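Local atomic coordinates of beta-porphyranase A (PDB entry 4AW7), a protein that hydrolyses the red-seaweed polysaccharide porphyran at the linkages between beta-D-galactose and alpha-L-galactose-6-sulfate. Residues Val56-Phe59 / Leu60-Gln64; Leu301-Leu304 / Met305-Asp309. One frame throughout, in Å; residues are numbered along the deposited sequence.

From the N terminus, the chain first meets interaction 1 on helix 54-63. This helix links the parallel strands 45-46 and 66-71 at the start of the catalytic barrel. Interaction 2 comes much later, at the C-terminal end of helix 293-305, just before strand 311-316. The two lie in series along the chain and neither nest nor cross. Each is local, spanning about one helical turn, so neither closes a long loop. The centres of interaction 1 and interaction 2 are about 23 Å apart. The nearest atoms of interaction 1 and interaction 2 are about 11 Å apart, so they do not touch. Interaction 1 faces strand 353-355 and helix 359-365. Interaction 2 faces helix 245-262 and strand 382-389.

Interaction 1. Residues Val56-Phe59 / Leu60-Gln64; sequences VGKF and LADYQ
Helix 54-63 is the crossover helix of a beta-alpha-beta unit, and on it F59 and Y63 pair one turn apart. The ring planes are inclined by 30° and offset, with little face-to-face overlap. CD1 of F59 meets CD1 of Y63 at 3.3 Å, and F59 CE1 lies over one face of the tyrosine ring. The CG of F59 stands anti to the backbone N (chi1 159°), while that of Y63 lies beside its own N. These torsions bring the two rings together along one side of the helix. CD2 of L60 meets CD2 of F59 at 4.0 Å. V56 CG1 approaches L60 CD1 more loosely, at 4.3 Å.

On another side, K58 NZ forms a salt bridge with D62 OD2 at 2.9 Å; the oxygen receives it on its syn lone pair. The lysine chain is bent at its last two torsions, which turns its amine back to the carboxylate. L60 N donates to V56 O, A61 N to G57 O, D62 N to K58 O and Y63 N to F59 O. The helix then ends, and Q64 has positive phi. Its OE1 accepts a bond from the backbone N of N367. V56, F59 and L60 rest on I46 of strand 45-46. F59 and Y63 reach L355 of strand 353-355, and Y63 also packs on helix 359-365.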
loop_
_atom_site.group_PDB
_atom_site.type_symbol
_atom_site.label_atom_id
_atom_site.label_comp_id
_atom_site.label_asym_id
_atom_site.label_seq_id
_atom_site.Cartn_x
_atom_site.Cartn_y
_atom_site.Cartn_z
ATOM N N VAL A 56 9.661 -21.754 7.450
ATOM C CA VAL A 56 8.760 -20.713 6.945
ATOM C C VAL A 56 7.322 -21.189 6.949
ATOM O O VAL A 56 6.417 -20.477 7.363
ATOM C CB VAL A 56 9.175 -20.211 5.577
ATOM C CG1 VAL A 56 8.231 -19.148 5.040
ATOM C CG2 VAL A 56 10.605 -19.685 5.597
ATOM N N GLY A 57 7.079 -22.435 6.524
ATOM C CA GLY A 57 5.715 -22.929 6.464
ATOM C C GLY A 57 5.061 -22.981 7.825
ATOM O O GLY A 57 3.862 -22.720 7.951
ATOM N N LYS A 58 5.822 -23.366 8.842
ATOM C CA LYS A 58 5.313 -23.383 10.203
ATOM C C LYS A 58 4.980 -21.953 10.665
ATOM O O LYS A 58 3.956 -21.730 11.266
ATOM C CB LYS A 58 6.305 -24.052 11.158
ATOM C CG LYS A 58 5.844 -24.058 12.633
ATOM C CD LYS A 58 6.891 -24.713 13.521
ATOM C CE LYS A 58 6.993 -24.081 14.897
ATOM N NZ LYS A 58 5.706 -24.098 15.640
ATOM N N PHE A 59 5.874 -21.005 10.408
ATOM C CA PHE A 59 5.625 -19.589 10.745
ATOM C C PHE A 59 4.300 -19.123 10.093
ATOM O O PHE A 59 3.484 -18.454 10.723
ATOM C CB PHE A 59 6.800 -18.753 10.272
ATOM C CG PHE A 59 6.453 -17.295 10.109
ATOM C CD1 PHE A 59 6.489 -16.430 11.183
ATOM C CD2 PHE A 59 6.072 -16.814 8.882
ATOM C CE1 PHE A 59 6.098 -15.103 11.029
ATOM C CE2 PHE A 59 5.719 -15.485 8.721
ATOM C CZ PHE A 59 5.723 -14.646 9.791
ATOM N N LEU A 60 4.105 -19.445 8.820
ATOM C CA LEU A 60 2.897 -18.988 8.142
ATOM C C LEU A 60 1.648 -19.466 8.837
ATOM O O LEU A 60 0.671 -18.722 8.963
ATOM C CB LEU A 60 2.870 -19.399 6.672
ATOM C CG LEU A 60 4.008 -18.840 5.779
ATOM C CD1 LEU A 60 4.015 -19.571 4.445
ATOM C CD2 LEU A 60 3.888 -17.324 5.538
ATOM N N ALA A 61 1.622 -20.731 9.231
ATOM C CA ALA A 61 0.466 -21.273 9.957
ATOM C C ALA A 61 0.326 -20.660 11.346
ATOM O O ALA A 61 -0.777 -20.301 11.742
ATOM C CB ALA A 61 0.554 -22.816 10.043
ATOM N N ASP A 62 1.420 -20.550 12.078
ATOM C CA ASP A 62 1.413 -20.068 13.457
ATOM C C ASP A 62 0.941 -18.611 13.513
ATOM O O ASP A 62 0.256 -18.247 14.438
ATOM C CB ASP A 62 2.809 -20.133 14.082
ATOM C CG ASP A 62 3.263 -21.517 14.455
ATOM O OD1 ASP A 62 2.414 -22.413 14.539
ATOM O OD2 ASP A 62 4.487 -21.669 14.696
ATOM N N TYR A 63 1.309 -17.804 12.522
ATOM C CA TYR A 63 1.031 -16.367 12.566
ATOM C C TYR A 63 -0.084 -15.979 11.632
ATOM O O TYR A 63 -0.483 -14.807 11.624
ATOM C CB TYR A 63 2.294 -15.580 12.296
ATOM C CG TYR A 63 3.267 -15.626 13.437
ATOM C CD1 TYR A 63 4.168 -16.643 13.577
ATOM C CD2 TYR A 63 3.327 -14.586 14.346
ATOM C CE1 TYR A 63 5.064 -16.700 14.610
ATOM C CE2 TYR A 63 4.230 -14.621 15.388
ATOM C CZ TYR A 63 5.104 -15.677 15.509
ATOM O OH TYR A 63 6.009 -15.722 16.535
ATOM N N GLN A 64 -0.591 -16.905 10.816
ATOM C CA GLN A 64 -1.706 -16.683 9.883
ATOM C C GLN A 64 -1.361 -15.668 8.793
ATOM O O GLN A 64 -2.011 -14.621 8.647
ATOM C CB GLN A 64 -2.951 -16.262 10.667
ATOM C CG GLN A 64 -3.230 -17.220 11.786
ATOM C CD GLN A 64 -4.237 -16.679 12.786
ATOM O OE1 GLN A 64 -4.749 -15.511 12.701
ATOM N NE2 GLN A 64 -4.653 -17.590 13.671
#

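Interaction 2. Residues Leu301-Leu304 / Met305-Asp309; sequences LFNL and MERQD
N303 has its CG anti to the backbone N (chi1 170°), and R307 is extended from CG to NE. Together these torsions bring the asparagine OD1 to the arginine. R307 NE donates to N303 OD1 at 2.9 Å in a nearly straight bond, with an N-H...O angle of 172°. The acceptor lies at the edge of the guanidinium, and the donor lies in the amide carbonyl plane. The two flat groups are nonetheless turned 47° apart. The bond probably limits rotation of the guanidinium. NH1 of R307 forms salt bridges with D252 and E255, and NH2 with E248, all on helix 245-262. A leucine in place of R307 would probably leave N303 OD1 without this donor and the three acidic residues of helix 245-262 without their shared positive partner.

Here helix 293-305 ends and a type I beta turn, M305 to Q308, leads on to strand 311-316 of the catalytic barrel. M305 N donates to L301 O at 2.8 Å. At the next residue the pattern weakens: E306 N makes only weak bonds, to F302 O and N303 O. R307 N then turns back to L304 O at 3.0 Å.

M305 extends beyond CG and lays its CE against L301 CG at 3.8 Å. Its SD sits above the face of F302, 5.4 Å from the ring centroid, in a distant Met-aromatic contact. F302 and M305 both touch Q385 of strand 382-389. The carboxylate of E306 pairs with R30.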
loop_
_atom_site.group_PDB
_atom_site.type_symbol
_atom_site.label_atom_id
_atom_site.label_comp_id
_atom_site.label_asym_id
_atom_site.label_seq_id
_atom_site.Cartn_x
_atom_site.Cartn_y
_atom_site.Cartn_z
ATOM N N LEU A 301 0.189 0.335 7.030
ATOM C CA LEU A 301 -0.898 -0.624 7.047
ATOM C C LEU A 301 -2.248 0.054 7.173
ATOM O O LEU A 301 -3.199 -0.329 6.515
ATOM C CB LEU A 301 -0.697 -1.619 8.196
ATOM C CG LEU A 301 -1.765 -2.670 8.423
ATOM C CD1 LEU A 301 -1.880 -3.624 7.219
ATOM C CD2 LEU A 301 -1.443 -3.447 9.696
ATOM N N PHE A 302 -2.350 1.050 8.032
ATOM C CA PHE A 302 -3.655 1.654 8.280
ATOM C C PHE A 302 -4.160 2.391 7.041
ATOM O O PHE A 302 -5.362 2.322 6.728
ATOM C CB PHE A 302 -3.597 2.621 9.484
ATOM C CG PHE A 302 -3.542 1.946 10.845
ATOM C CD1 PHE A 302 -2.413 1.239 11.275
ATOM C CD2 PHE A 302 -4.609 2.028 11.721
ATOM C CE1 PHE A 302 -2.377 0.615 12.489
ATOM C CE2 PHE A 302 -4.567 1.426 12.943
ATOM C CZ PHE A 302 -3.442 0.713 13.340
ATOM N N ASN A 303 -3.273 3.077 6.310
ATOM C CA ASN A 303 -3.568 3.704 5.001
ATOM C C ASN A 303 -4.150 2.634 4.095
ATOM O O ASN A 303 -5.210 2.785 3.477
ATOM C CB ASN A 303 -2.213 4.297 4.463
ATOM C CG ASN A 303 -2.233 4.796 3.015
ATOM O OD1 ASN A 303 -3.157 4.524 2.231
ATOM N ND2 ASN A 303 -1.166 5.559 2.624
ATOM N N LEU A 304 -3.426 1.526 3.973
ATOM C CA LEU A 304 -3.797 0.510 2.999
ATOM C C LEU A 304 -5.064 -0.232 3.390
ATOM O O LEU A 304 -5.832 -0.630 2.514
ATOM C CB LEU A 304 -2.625 -0.445 2.758
ATOM C CG LEU A 304 -1.327 0.199 2.291
ATOM C CD1 LEU A 304 -0.250 -0.834 2.054
ATOM C CD2 LEU A 304 -1.541 1.110 1.080
ATOM N N MET A 305 -5.349 -0.405 4.687
ATOM C CA MET A 305 -6.625 -0.971 5.119
ATOM C C MET A 305 -7.808 -0.158 4.625
ATOM O O MET A 305 -8.834 -0.710 4.208
ATOM C CB MET A 305 -6.663 -1.111 6.641
ATOM C CG MET A 305 -5.848 -2.320 7.119
ATOM S SD MET A 305 -5.828 -2.369 8.917
ATOM C CE MET A 305 -5.264 -4.029 9.183
ATOM N N GLU A 306 -7.657 1.168 4.635
ATOM C CA GLU A 306 -8.694 2.084 4.164
ATOM C C GLU A 306 -8.830 2.097 2.646
ATOM O O GLU A 306 -9.735 2.782 2.139
ATOM C CB GLU A 306 -8.404 3.486 4.659
ATOM C CG GLU A 306 -8.717 3.678 6.130
ATOM C CD GLU A 306 -10.210 3.581 6.421
ATOM O OE1 GLU A 306 -10.975 4.376 5.849
ATOM O OE2 GLU A 306 -10.641 2.727 7.211
ATOM N N ARG A 307 -8.044 1.319 1.930
ATOM C CA ARG A 307 -8.125 1.196 0.487
ATOM C C ARG A 307 -8.525 -0.224 0.038
ATOM O O ARG A 307 -8.356 -0.583 -1.131
ATOM C CB ARG A 307 -6.815 1.597 -0.183
ATOM C CG ARG A 307 -6.376 3.010 0.142
ATOM C CD ARG A 307 -5.191 3.393 -0.680
ATOM N NE ARG A 307 -4.663 4.695 -0.279
ATOM C CZ ARG A 307 -4.830 5.858 -0.910
ATOM N NH1 ARG A 307 -5.462 5.931 -2.071
ATOM N NH2 ARG A 307 -4.308 6.949 -0.374
ATOM N N GLN A 308 -9.022 -1.053 0.961
ATOM C CA GLN A 308 -9.188 -2.476 0.637
ATOM C C GLN A 308 -10.014 -2.718 -0.628
ATOM O O GLN A 308 -9.745 -3.648 -1.391
ATOM C CB GLN A 308 -9.801 -3.235 1.812
ATOM C CG GLN A 308 -9.690 -4.739 1.650
ATOM C CD GLN A 308 -10.428 -5.475 2.731
ATOM O OE1 GLN A 308 -10.042 -5.438 3.906
ATOM N NE2 GLN A 308 -11.496 -6.183 2.346
ATOM N N ASP A 309 -11.043 -1.909 -0.828
ATOM C CA ASP A 309 -11.922 -2.019 -1.973
ATOM C C ASP A 309 -11.266 -1.661 -3.284
ATOM O O ASP A 309 -11.837 -1.947 -4.348
ATOM C CB ASP A 309 -13.199 -1.185 -1.794
ATOM C CG ASP A 309 -12.964 0.267 -1.487
ATOM O OD1 ASP A 309 -11.944 0.644 -0.904
ATOM O OD2 ASP A 309 -13.875 1.073 -1.800
#